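Local coordinates for ferric uptake regulation protein (Helicobacter pylori, PDB 2XIG), which represses transcription of iron-regulated genes by binding their operators as a metal-dependent homodimer, with Fe(2+) as cofactor, at the interface of chains A and B. Sequence-based numbering; all coordinates share one arbitrary frame. Chains: chain A/B, Ferric uptake regulation protein.

The interface of chains A and B. Residues chain A 123-124, 127, 129-133; chain B 100, 138-143, 146.
Two copies of strand 130-141, one from each subunit, pair antiparallel here and join the Fur homodimer through a shared sheet. A:Lys130 and B:Trp141 form a reciprocal pair: A:Lys130 N gives a nearly straight bond (169° at H) to B:Trp141 O at 2.8 Å, and B:Trp141 N returns one to A:Lys130 O, arriving on a lone pair in the carbonyl plane. Farther along, B:Phe139 O is gripped by two donors, A:Ile132 N at 2.8 Å and A:Ser133 N at 3.2 Å. The doubled acceptor marks an irregularity in the pairing, consistent with the helix-like psi of A:Ile132 (-46°); beyond it B:Phe139 N bonds to A:Ser133 O at 2.7 Å.

The side chains divide between the two faces of the sheet. On one, A:Ile132 lays CD1 over the indole of B:Trp141, 3.8 Å from the centroid of the five-membered ring, a CH-pi contact. Its CG1, anti to the carbonyl carbon, runs above CD1 and NE1 of the same ring. A:Lys130 lies alongside the six-membered part, pointing the same way, with CD 3.6 Å from B:Trp141 CE3; its stem is extended and bends at chi4. B:Gln146 crosses that stem at about a right angle, its amide end against CB.

On the opposite face, A:Val124 meets B:Met138 tip to tip, CG2 to CE at 3.5 Å; the methionine chain bends at chi3 (-73°), which brings its methyl to the valine. The other branch, A:Val124 CG1, approaches B:Val140 CG1, while B:Ile100 CD1 touches the CD2-CE2 side of the A:Tyr127 ring. A water bridges the main-chain carbonyl A:Tyr127 O and the backbone amide B:Lys143 N, 3.1 Å from that N; the lysine is poorly ordered.

Helix 114-125 of chain A thus packs against this face, the loop after it leads into the paired strand, and chain B closes the far end with helix 143-147. Two-fold symmetry repeats the patch with the chains exchanged.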
# COMPACT_ATOMS: atom_id res chain seq x y z
N VAL A 123 -4.29 -22.08 -23.19
CA VAL A 123 -5.36 -21.45 -22.42
C VAL A 123 -6.15 -20.44 -23.26
O VAL A 123 -7.38 -20.41 -23.21
CB VAL A 123 -4.81 -20.76 -21.16
CG1 VAL A 123 -5.83 -19.83 -20.54
CG2 VAL A 123 -4.35 -21.81 -20.15
N VAL A 124 -5.44 -19.64 -24.04
CA VAL A 124 -6.10 -18.63 -24.87
C VAL A 124 -6.90 -19.28 -26.00
O VAL A 124 -7.93 -18.75 -26.42
CB VAL A 124 -5.10 -17.60 -25.41
CG1 VAL A 124 -5.79 -16.62 -26.33
CG2 VAL A 124 -4.44 -16.86 -24.26
N TYR A 127 -10.58 -19.86 -25.57
CA TYR A 127 -11.47 -18.74 -25.81
C TYR A 127 -11.41 -18.31 -27.27
O TYR A 127 -11.99 -17.30 -27.66
CB TYR A 127 -11.11 -17.57 -24.90
CG TYR A 127 -11.08 -17.97 -23.44
CD1 TYR A 127 -12.22 -17.92 -22.66
CD2 TYR A 127 -9.90 -18.43 -22.86
CE1 TYR A 127 -12.19 -18.30 -21.32
CE2 TYR A 127 -9.87 -18.82 -21.53
CZ TYR A 127 -11.01 -18.75 -20.77
OH TYR A 127 -10.97 -19.13 -19.45
N ALA A 129 -9.21 -16.90 -28.73
CA ALA A 129 -8.58 -15.59 -28.85
C ALA A 129 -7.14 -15.76 -29.35
O ALA A 129 -6.58 -16.85 -29.30
CB ALA A 129 -8.59 -14.87 -27.51
N LYS A 130 -6.56 -14.67 -29.85
CA LYS A 130 -5.20 -14.69 -30.36
C LYS A 130 -4.24 -13.98 -29.42
O LYS A 130 -4.37 -12.78 -29.18
CB LYS A 130 -5.15 -14.01 -31.73
CG LYS A 130 -3.77 -13.95 -32.36
CD LYS A 130 -3.79 -13.04 -33.58
CE LYS A 130 -2.43 -12.92 -34.23
NZ LYS A 130 -1.99 -14.22 -34.80
N LEU A 131 -3.26 -14.72 -28.90
CA LEU A 131 -2.30 -14.15 -27.96
C LEU A 131 -1.32 -13.21 -28.65
O LEU A 131 -0.56 -13.62 -29.53
CB LEU A 131 -1.52 -15.25 -27.24
CG LEU A 131 -0.55 -14.75 -26.16
CD1 LEU A 131 -1.30 -13.93 -25.11
CD2 LEU A 131 0.18 -15.92 -25.52
N ILE A 132 -1.35 -11.95 -28.25
CA ILE A 132 -0.46 -10.95 -28.81
C ILE A 132 0.77 -10.78 -27.93
O ILE A 132 1.89 -10.73 -28.42
CB ILE A 132 -1.17 -9.59 -28.95
CG1 ILE A 132 -2.36 -9.70 -29.91
CG2 ILE A 132 -0.20 -8.49 -29.35
CD1 ILE A 132 -2.01 -10.32 -31.27
N SER A 133 0.57 -10.69 -26.62
CA SER A 133 1.68 -10.55 -25.69
C SER A 133 1.21 -10.84 -24.28
O SER A 133 0.02 -11.02 -24.03
CB SER A 133 2.25 -9.13 -25.74
OG SER A 133 1.34 -8.20 -25.18
N ILE B 100 -7.20 -12.10 -19.12
CA ILE B 100 -7.04 -12.00 -20.56
C ILE B 100 -7.68 -10.68 -20.98
O ILE B 100 -8.81 -10.40 -20.62
CB ILE B 100 -7.73 -13.20 -21.25
CG1 ILE B 100 -6.87 -14.46 -21.05
CG2 ILE B 100 -7.98 -12.93 -22.73
CD1 ILE B 100 -7.59 -15.75 -21.36
N MET B 138 -2.63 -11.53 -20.05
CA MET B 138 -2.38 -11.89 -21.44
C MET B 138 -3.20 -10.98 -22.32
O MET B 138 -4.41 -10.85 -22.15
CB MET B 138 -2.77 -13.35 -21.66
CG MET B 138 -1.94 -14.30 -20.82
SD MET B 138 -2.06 -16.00 -21.36
CE MET B 138 -3.72 -16.42 -20.84
N PHE B 139 -2.52 -10.32 -23.26
CA PHE B 139 -3.16 -9.39 -24.16
C PHE B 139 -3.47 -10.10 -25.47
O PHE B 139 -2.59 -10.75 -26.06
CB PHE B 139 -2.27 -8.18 -24.38
CG PHE B 139 -1.99 -7.38 -23.13
CD1 PHE B 139 -2.87 -6.40 -22.70
CD2 PHE B 139 -0.83 -7.61 -22.40
CE1 PHE B 139 -2.60 -5.67 -21.54
CE2 PHE B 139 -0.56 -6.88 -21.25
CZ PHE B 139 -1.45 -5.91 -20.83
N VAL B 140 -4.71 -9.99 -25.93
CA VAL B 140 -5.16 -10.78 -27.06
C VAL B 140 -5.98 -9.99 -28.07
O VAL B 140 -6.33 -8.83 -27.84
CB VAL B 140 -6.03 -11.97 -26.57
CG1 VAL B 140 -5.29 -12.77 -25.50
CG2 VAL B 140 -7.36 -11.46 -26.02
N TRP B 141 -6.25 -10.62 -29.21
CA TRP B 141 -7.36 -10.21 -30.06
C TRP B 141 -8.45 -11.24 -29.82
O TRP B 141 -8.24 -12.43 -30.07
CB TRP B 141 -6.96 -10.19 -31.55
CG TRP B 141 -5.92 -9.16 -31.91
CD1 TRP B 141 -5.51 -8.10 -31.15
CD2 TRP B 141 -5.19 -9.06 -33.15
NE1 TRP B 141 -4.56 -7.37 -31.83
CE2 TRP B 141 -4.35 -7.94 -33.06
CE3 TRP B 141 -5.17 -9.83 -34.32
CZ2 TRP B 141 -3.49 -7.56 -34.09
CZ3 TRP B 141 -4.31 -9.45 -35.34
CH2 TRP B 141 -3.49 -8.33 -35.22
N CYS B 142 -9.60 -10.79 -29.32
CA CYS B 142 -10.68 -11.72 -29.01
C CYS B 142 -11.34 -12.25 -30.28
O CYS B 142 -11.25 -11.64 -31.35
CB CYS B 142 -11.72 -11.07 -28.07
SG CYS B 142 -12.70 -9.72 -28.77
N LYS B 143 -11.99 -13.40 -30.14
CA LYS B 143 -12.63 -14.08 -31.26
C LYS B 143 -13.58 -13.16 -32.02
O LYS B 143 -13.64 -13.20 -33.25
CB LYS B 143 -13.38 -15.31 -30.75
CG LYS B 143 -14.42 -15.84 -31.70
CD LYS B 143 -15.12 -17.05 -31.11
CE LYS B 143 -16.24 -17.55 -32.00
NZ LYS B 143 -16.69 -18.91 -31.60
N GLN B 146 -11.77 -10.58 -34.02
CA GLN B 146 -11.09 -11.19 -35.15
C GLN B 146 -12.08 -11.42 -36.28
O GLN B 146 -11.72 -11.30 -37.45
CB GLN B 146 -10.42 -12.50 -34.72
CG GLN B 146 -9.15 -12.26 -33.92
CD GLN B 146 -8.41 -13.54 -33.60
OE1 GLN B 146 -8.86 -14.35 -32.79
NE2 GLN B 146 -7.26 -13.72 -34.22
O HOH W 1 -11.86 -14.79 -27.35